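Decapping nuclease RAI1 (Scheffersomyces stipitis, PDB 5BTO) removes NAD and methylguanosine caps from RNA, releases diphosphate from 5'-triphosphate RNA ends with the help of divalent metal ions, and binds and stimulates the exoribonuclease RAT1. Local coordinates at residues 26-34 against 89-97; 49-57 against 185-195. All coordinates share one frame; numbering follows the deposited sequence.

Interaction 1: 26-34 against 89-97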
# COMPACT_ATOMS: atom_id res chain seq x y z
N PRO A 26 11.02 9.58 -23.71
CA PRO A 26 10.21 10.78 -23.94
C PRO A 26 10.56 11.45 -25.27
O PRO A 26 11.69 11.32 -25.78
CB PRO A 26 10.60 11.70 -22.77
CG PRO A 26 11.26 10.82 -21.77
CD PRO A 26 11.89 9.70 -22.54
N LYS A 27 9.59 12.17 -25.81
CA LYS A 27 9.78 12.90 -27.05
C LYS A 27 9.03 14.23 -27.00
O LYS A 27 7.85 14.27 -26.66
CB LYS A 27 9.26 12.06 -28.23
CG LYS A 27 9.11 12.84 -29.51
CD LYS A 27 8.51 11.99 -30.63
CE LYS A 27 8.31 12.81 -31.89
NZ LYS A 27 7.92 11.99 -33.06
N GLU A 28 9.72 15.33 -27.30
CA GLU A 28 9.05 16.62 -27.34
C GLU A 28 8.10 16.68 -28.53
O GLU A 28 8.47 16.29 -29.65
CB GLU A 28 10.05 17.77 -27.46
CG GLU A 28 9.38 19.15 -27.47
CD GLU A 28 10.36 20.30 -27.53
OE1 GLU A 28 11.05 20.59 -26.52
OE2 GLU A 28 10.44 20.93 -28.60
N ILE A 29 6.90 17.20 -28.30
CA ILE A 29 5.97 17.41 -29.41
C ILE A 29 5.65 18.88 -29.68
O ILE A 29 5.31 19.25 -30.80
CB ILE A 29 4.66 16.58 -29.27
CG1 ILE A 29 4.04 16.77 -27.89
CG2 ILE A 29 4.94 15.12 -29.55
CD1 ILE A 29 2.55 16.37 -27.84
N PHE A 30 5.77 19.73 -28.66
CA PHE A 30 5.66 21.18 -28.85
C PHE A 30 6.27 21.93 -27.68
O PHE A 30 6.62 21.32 -26.67
CB PHE A 30 4.20 21.63 -29.12
CG PHE A 30 3.22 21.31 -28.01
CD1 PHE A 30 2.53 20.10 -28.00
CD2 PHE A 30 2.92 22.24 -27.02
CE1 PHE A 30 1.60 19.81 -27.00
CE2 PHE A 30 1.98 21.95 -26.01
CZ PHE A 30 1.32 20.74 -26.01
N ALA A 31 6.40 23.24 -27.81
CA ALA A 31 6.91 24.05 -26.72
C ALA A 31 6.13 25.35 -26.65
O ALA A 31 5.44 25.71 -27.60
CB ALA A 31 8.42 24.33 -26.91
N PHE A 32 6.20 26.02 -25.51
CA PHE A 32 5.72 27.39 -25.41
C PHE A 32 6.59 28.15 -24.42
O PHE A 32 7.46 27.56 -23.78
CB PHE A 32 4.21 27.46 -25.09
CG PHE A 32 3.81 26.91 -23.74
CD1 PHE A 32 3.62 25.55 -23.55
CD2 PHE A 32 3.58 27.77 -22.67
CE1 PHE A 32 3.22 25.05 -22.31
CE2 PHE A 32 3.17 27.28 -21.42
CZ PHE A 32 2.99 25.92 -21.25
N ALA A 33 6.40 29.46 -24.33
CA ALA A 33 7.24 30.25 -23.44
C ALA A 33 6.48 31.36 -22.75
O ALA A 33 5.40 31.75 -23.18
CB ALA A 33 8.46 30.81 -24.21
N ARG A 34 7.03 31.86 -21.66
CA ARG A 34 6.55 33.10 -21.06
C ARG A 34 7.68 34.12 -21.24
O ARG A 34 8.83 33.82 -20.95
CB ARG A 34 6.24 32.89 -19.57
CG ARG A 34 5.59 34.09 -18.89
CD ARG A 34 5.13 33.74 -17.47
NE ARG A 34 6.26 33.61 -16.55
CZ ARG A 34 6.18 33.05 -15.35
NH1 ARG A 34 5.03 32.56 -14.91
NH2 ARG A 34 7.26 32.98 -14.58
N CYS A 89 -2.67 27.91 -20.06
CA CYS A 89 -1.65 28.10 -21.09
C CYS A 89 -1.24 26.77 -21.73
O CYS A 89 -1.04 26.70 -22.94
CB CYS A 89 -0.43 28.89 -20.57
SG CYS A 89 0.42 28.23 -19.11
N LEU A 90 -1.13 25.72 -20.92
CA LEU A 90 -0.85 24.39 -21.46
C LEU A 90 -1.94 23.99 -22.46
O LEU A 90 -1.64 23.49 -23.55
CB LEU A 90 -0.73 23.36 -20.33
CG LEU A 90 -0.52 21.90 -20.75
CD1 LEU A 90 0.63 21.79 -21.76
CD2 LEU A 90 -0.29 21.00 -19.53
N LEU A 91 -3.20 24.20 -22.10
CA LEU A 91 -4.28 23.84 -23.02
C LEU A 91 -4.29 24.70 -24.27
O LEU A 91 -4.64 24.23 -25.35
CB LEU A 91 -5.64 23.93 -22.33
CG LEU A 91 -5.78 22.91 -21.21
CD1 LEU A 91 -7.16 23.01 -20.58
CD2 LEU A 91 -5.51 21.50 -21.73
N THR A 92 -3.91 25.97 -24.13
CA THR A 92 -3.80 26.84 -25.30
C THR A 92 -2.75 26.28 -26.27
O THR A 92 -2.99 26.17 -27.47
CB THR A 92 -3.46 28.29 -24.91
OG1 THR A 92 -4.50 28.81 -24.06
CG2 THR A 92 -3.34 29.17 -26.16
N ALA A 93 -1.60 25.89 -25.73
CA ALA A 93 -0.53 25.34 -26.56
C ALA A 93 -0.93 23.99 -27.15
O ALA A 93 -0.62 23.70 -28.30
CB ALA A 93 0.75 25.21 -25.75
N LEU A 94 -1.63 23.17 -26.37
CA LEU A 94 -2.04 21.84 -26.82
C LEU A 94 -3.06 21.94 -27.96
O LEU A 94 -3.01 21.18 -28.93
CB LEU A 94 -2.64 21.03 -25.66
CG LEU A 94 -3.19 19.66 -26.02
CD1 LEU A 94 -2.14 18.74 -26.61
CD2 LEU A 94 -3.82 19.03 -24.77
N THR A 95 -3.97 22.89 -27.83
CA THR A 95 -4.98 23.10 -28.87
C THR A 95 -4.29 23.43 -30.20
O THR A 95 -4.64 22.89 -31.24
CB THR A 95 -5.95 24.22 -28.47
OG1 THR A 95 -6.68 23.82 -27.30
CG2 THR A 95 -6.95 24.49 -29.60
N LYS A 96 -3.32 24.32 -30.13
CA LYS A 96 -2.59 24.72 -31.33
C LYS A 96 -1.88 23.52 -31.95
O LYS A 96 -1.90 23.33 -33.17
CB LYS A 96 -1.60 25.83 -30.97
CG LYS A 96 -0.81 26.40 -32.15
CD LYS A 96 0.11 27.49 -31.65
CE LYS A 96 0.92 28.12 -32.79
NZ LYS A 96 0.03 28.71 -33.84
N TYR A 97 -1.25 22.71 -31.11
CA TYR A 97 -0.61 21.50 -31.59
C TYR A 97 -1.59 20.54 -32.27
O TYR A 97 -1.31 20.01 -33.36
CB TYR A 97 0.16 20.80 -30.45
CG TYR A 97 0.62 19.42 -30.85
CD1 TYR A 97 1.77 19.25 -31.61
CD2 TYR A 97 -0.10 18.29 -30.49
CE1 TYR A 97 2.19 18.01 -31.99
CE2 TYR A 97 0.32 17.02 -30.87
CZ TYR A 97 1.47 16.90 -31.63
OH TYR A 97 1.91 15.66 -32.03
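Cys89 and Phe32 open a helix-on-sheet packing, in which helix 87-101 lies across strand 27-34 of the large mixed sheet in this PD-(D/E)XK nuclease fold; the axes of strand 27-34 and of the helix segment 89-97 approach to 8.9 Å, with 137° between their directions. Cys89 SG approaches the Phe32 ring obliquely, a sulfur-aromatic contact with SG 3.7 Å from CE2. One turn of helix carries both Cys89 and Leu90, and each also touches Tyr114, a substrate-binding residue. Leu90 CD1 meets CE1 of Phe32. Ala93 sits where the helix comes close: its CB lies 3.5 Å from CE2 of Phe30 and 3.6 Å from CD1 of Phe32, a methyl wedged between two rings. Both phenylalanines point CB to the helix, and CG between the backbone N and the carbonyl carbon (chi1 60° and 65°) sets each ring against that methyl. At Leu94, CZ of Phe30 lies 3.6 Å from CA of Leu94. Phe30 and Ile29 both face Val220 in a classic beta bulge, consistent with two successive residues meeting Tyr97. The Phe30 and Tyr97 rings are nearly parallel but slid apart, barely overlapping, while Ile29 CD1 sits over the Tyr97 face, 4.1 Å from its centroid.

Interaction 2: 49-57 against 185-195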
# COMPACT_ATOMS: atom_id res chain seq x y z
N ASP A 49 13.36 30.31 -31.73
CA ASP A 49 14.34 31.31 -32.18
C ASP A 49 14.65 32.39 -31.15
O ASP A 49 15.73 33.00 -31.19
CB ASP A 49 13.87 31.99 -33.47
CG ASP A 49 13.95 31.08 -34.68
OD1 ASP A 49 14.49 29.96 -34.56
OD2 ASP A 49 13.48 31.50 -35.77
N GLU A 50 13.72 32.66 -30.25
CA GLU A 50 13.81 33.85 -29.41
C GLU A 50 13.72 33.59 -27.92
O GLU A 50 14.04 34.47 -27.12
CB GLU A 50 12.72 34.85 -29.80
CG GLU A 50 12.79 35.35 -31.24
CD GLU A 50 11.76 36.41 -31.53
OE1 GLU A 50 11.00 36.78 -30.60
OE2 GLU A 50 11.70 36.89 -32.69
N ASN A 51 13.26 32.40 -27.54
CA ASN A 51 12.97 32.15 -26.13
C ASN A 51 13.76 31.00 -25.51
O ASN A 51 13.36 30.47 -24.46
CB ASN A 51 11.46 31.94 -25.93
CG ASN A 51 10.65 33.17 -26.28
OD1 ASN A 51 10.23 33.35 -27.43
ND2 ASN A 51 10.45 34.04 -25.30
N VAL A 52 14.86 30.62 -26.14
CA VAL A 52 15.71 29.51 -25.71
C VAL A 52 17.10 30.03 -25.35
O VAL A 52 17.70 30.78 -26.13
CB VAL A 52 15.89 28.49 -26.86
CG1 VAL A 52 16.95 27.46 -26.52
CG2 VAL A 52 14.56 27.82 -27.21
N SER A 53 17.62 29.64 -24.19
CA SER A 53 18.99 29.99 -23.78
C SER A 53 19.99 28.89 -24.13
O SER A 53 19.62 27.71 -24.26
CB SER A 53 19.05 30.25 -22.26
OG SER A 53 18.20 31.31 -21.88
N TYR A 54 21.26 29.27 -24.27
CA TYR A 54 22.34 28.35 -24.63
C TYR A 54 23.47 28.38 -23.61
O TYR A 54 24.00 29.44 -23.29
CB TYR A 54 22.90 28.68 -26.03
CG TYR A 54 21.88 28.48 -27.13
CD1 TYR A 54 20.90 29.43 -27.36
CD2 TYR A 54 21.88 27.33 -27.90
CE1 TYR A 54 19.96 29.25 -28.36
CE2 TYR A 54 20.94 27.14 -28.90
CZ TYR A 54 19.98 28.10 -29.12
OH TYR A 54 19.04 27.92 -30.11
N TYR A 55 23.86 27.21 -23.11
CA TYR A 55 24.90 27.13 -22.09
C TYR A 55 26.20 27.77 -22.54
O TYR A 55 26.64 27.57 -23.67
CB TYR A 55 25.19 25.67 -21.74
CG TYR A 55 26.05 25.51 -20.51
CD1 TYR A 55 25.59 25.92 -19.27
CD2 TYR A 55 27.31 24.93 -20.59
CE1 TYR A 55 26.36 25.77 -18.13
CE2 TYR A 55 28.09 24.77 -19.45
CZ TYR A 55 27.62 25.19 -18.23
OH TYR A 55 28.40 25.02 -17.11
N TYR A 56 26.83 28.53 -21.66
CA TYR A 56 28.16 29.05 -21.94
C TYR A 56 28.87 29.45 -20.66
O TYR A 56 28.54 30.48 -20.07
CB TYR A 56 28.08 30.22 -22.92
CG TYR A 56 29.44 30.71 -23.37
CD1 TYR A 56 30.27 29.89 -24.12
CD2 TYR A 56 29.88 31.97 -23.02
CE1 TYR A 56 31.52 30.33 -24.53
CE2 TYR A 56 31.12 32.42 -23.42
CZ TYR A 56 31.94 31.59 -24.17
OH TYR A 56 33.18 32.04 -24.57
N LEU A 57 29.83 28.65 -20.24
CA LEU A 57 30.60 28.95 -19.03
C LEU A 57 31.98 28.31 -19.06
O LEU A 57 32.13 27.10 -18.82
CB LEU A 57 29.83 28.51 -17.79
CG LEU A 57 30.40 28.98 -16.46
CD1 LEU A 57 30.56 30.49 -16.46
CD2 LEU A 57 29.51 28.52 -15.32
N PHE A 185 22.82 32.34 -11.46
CA PHE A 185 23.67 31.33 -12.07
C PHE A 185 23.22 31.08 -13.50
O PHE A 185 24.05 31.02 -14.41
CB PHE A 185 23.65 30.04 -11.26
CG PHE A 185 24.52 28.95 -11.82
CD1 PHE A 185 25.88 29.15 -11.98
CD2 PHE A 185 23.97 27.73 -12.19
CE1 PHE A 185 26.69 28.14 -12.50
CE2 PHE A 185 24.77 26.73 -12.71
CZ PHE A 185 26.13 26.94 -12.87
N GLU A 186 21.92 30.94 -13.72
CA GLU A 186 21.43 30.71 -15.07
C GLU A 186 21.85 31.86 -15.98
O GLU A 186 22.29 31.64 -17.11
CB GLU A 186 19.91 30.56 -15.09
CG GLU A 186 19.40 29.35 -14.34
CD GLU A 186 17.92 29.14 -14.55
OE1 GLU A 186 17.12 29.47 -13.65
OE2 GLU A 186 17.55 28.63 -15.64
N ALA A 187 21.72 33.08 -15.47
CA ALA A 187 22.03 34.27 -16.26
C ALA A 187 23.49 34.33 -16.68
O ALA A 187 23.80 34.64 -17.83
CB ALA A 187 21.64 35.52 -15.48
N ILE A 188 24.40 34.04 -15.75
CA ILE A 188 25.82 34.15 -16.04
C ILE A 188 26.37 32.92 -16.76
O ILE A 188 27.47 32.97 -17.31
CB ILE A 188 26.66 34.48 -14.77
CG1 ILE A 188 26.64 33.32 -13.77
CG2 ILE A 188 26.15 35.74 -14.11
CD1 ILE A 188 27.75 32.30 -13.97
N ALA A 189 25.59 31.84 -16.78
CA ALA A 189 26.05 30.58 -17.37
C ALA A 189 25.42 30.30 -18.73
O ALA A 189 25.61 29.21 -19.29
CB ALA A 189 25.79 29.41 -16.41
N THR A 190 24.67 31.25 -19.27
CA THR A 190 24.05 31.08 -20.59
C THR A 190 24.15 32.32 -21.48
O THR A 190 24.48 33.41 -21.03
CB THR A 190 22.54 30.76 -20.48
OG1 THR A 190 21.85 31.88 -19.93
CG2 THR A 190 22.29 29.51 -19.62
N LEU A 191 23.86 32.11 -22.76
CA LEU A 191 23.71 33.19 -23.73
C LEU A 191 22.30 33.12 -24.30
O LEU A 191 21.71 32.05 -24.36
CB LEU A 191 24.73 33.05 -24.85
CG LEU A 191 26.20 33.27 -24.48
CD1 LEU A 191 27.12 32.87 -25.61
CD2 LEU A 191 26.41 34.72 -24.09
N PRO A 192 21.76 34.27 -24.73
CA PRO A 192 20.37 34.34 -25.22
C PRO A 192 20.22 33.75 -26.62
O PRO A 192 19.09 33.46 -27.05
CB PRO A 192 20.09 35.84 -25.24
CG PRO A 192 21.42 36.47 -25.46
CD PRO A 192 22.41 35.60 -24.71
N LYS A 193 21.33 33.57 -27.31
CA LYS A 193 21.35 33.00 -28.65
C LYS A 193 22.61 32.16 -28.81
O LYS A 193 23.53 32.26 -28.01
CB LYS A 193 21.35 34.11 -29.70
CG LYS A 193 20.12 35.02 -29.68
CD LYS A 193 19.06 34.54 -30.65
CE LYS A 193 17.77 35.33 -30.49
NZ LYS A 193 17.17 35.11 -29.14
N PRO A 194 22.66 31.33 -29.86
CA PRO A 194 23.93 30.65 -30.13
C PRO A 194 25.04 31.68 -30.29
O PRO A 194 24.78 32.80 -30.74
CB PRO A 194 23.67 29.94 -31.46
CG PRO A 194 22.18 29.77 -31.51
CD PRO A 194 21.63 30.99 -30.85
N TRP A 195 26.26 31.31 -29.90
CA TRP A 195 27.41 32.22 -29.89
C TRP A 195 27.51 33.12 -31.12
O TRP A 195 27.69 34.34 -31.00
CB TRP A 195 28.69 31.41 -29.75
CG TRP A 195 29.93 32.23 -29.85
CD1 TRP A 195 30.60 32.58 -30.99
CD2 TRP A 195 30.66 32.82 -28.77
NE1 TRP A 195 31.70 33.34 -30.68
CE2 TRP A 195 31.76 33.50 -29.32
CE3 TRP A 195 30.49 32.83 -27.38
CZ2 TRP A 195 32.69 34.19 -28.54
CZ3 TRP A 195 31.41 33.52 -26.60
CH2 TRP A 195 32.50 34.19 -27.19
O HOH W 1 16.48 31.94 -28.35
O HOH W 2 18.78 31.72 -19.28
O HOH W 3 27.27 33.01 -20.38
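Tyr54 and Leu191 form the antiparallel hydrogen-bonded pair of a two-stranded sheet, each satisfying the other's backbone. Tyr54 N gives to Leu191 O at 2.8 Å, in the carbonyl plane, and Leu191 N returns a 2.7 Å bond to Tyr54 O. Further along, Tyr56 N reaches Ala189 O almost straight (177°), although from above the carbonyl plane. Ser53 and Tyr55 bond through their backbones to Val239. One water accepts from Val52 N, another links Ser53 OG to Thr190 OG1, and a third lies within hydrogen-bonding reach of Tyr56 O (2.8 Å) and Ile188 O (3.1 Å), with more acceptors near it than protons to give. Thr190 OG1 also gives its own proton to Glu186 O, 2.9 Å away. Lys193, bent at chi2 and chi4, folds NZ back to Pro192 O at 3.3 Å. Tyr54 CG, anti to the carbonyl carbon (chi1 -64°), lays the ring along Lys193-Pro194, with Pro194 CG over one face. An alanine in place of Tyr54 would probably leave Pro194 CG and CD without their aromatic partner, opening a gap beside Lys193. In this two-stranded antiparallel sheet, strand 190-191 follows helix 169-188, which carries metal-binding Glu186 of the decapping nuclease active site.

Interaction 1 is buried and apolar, a helix laid on the large sheet by interlocking rings and methyl groups. Interaction 2 lies mostly at the surface and depends on backbone hydrogen bonds and waters, with its aromatic and aliphatic side chains adding cover. The two share no helix or strand. Their centres are about 21 Å apart, yet they touch where Ala33 CB packs 3.6 Å from Asn51 CB. The four segments alternate along the chain, so strand 54-55 is followed by helix 87-101. Each contact also lies near the substrate and metal site: 89-97 packs against substrate-binding Tyr114, whereas 185-195 carries metal-binding Glu186 and lies beside Leu257.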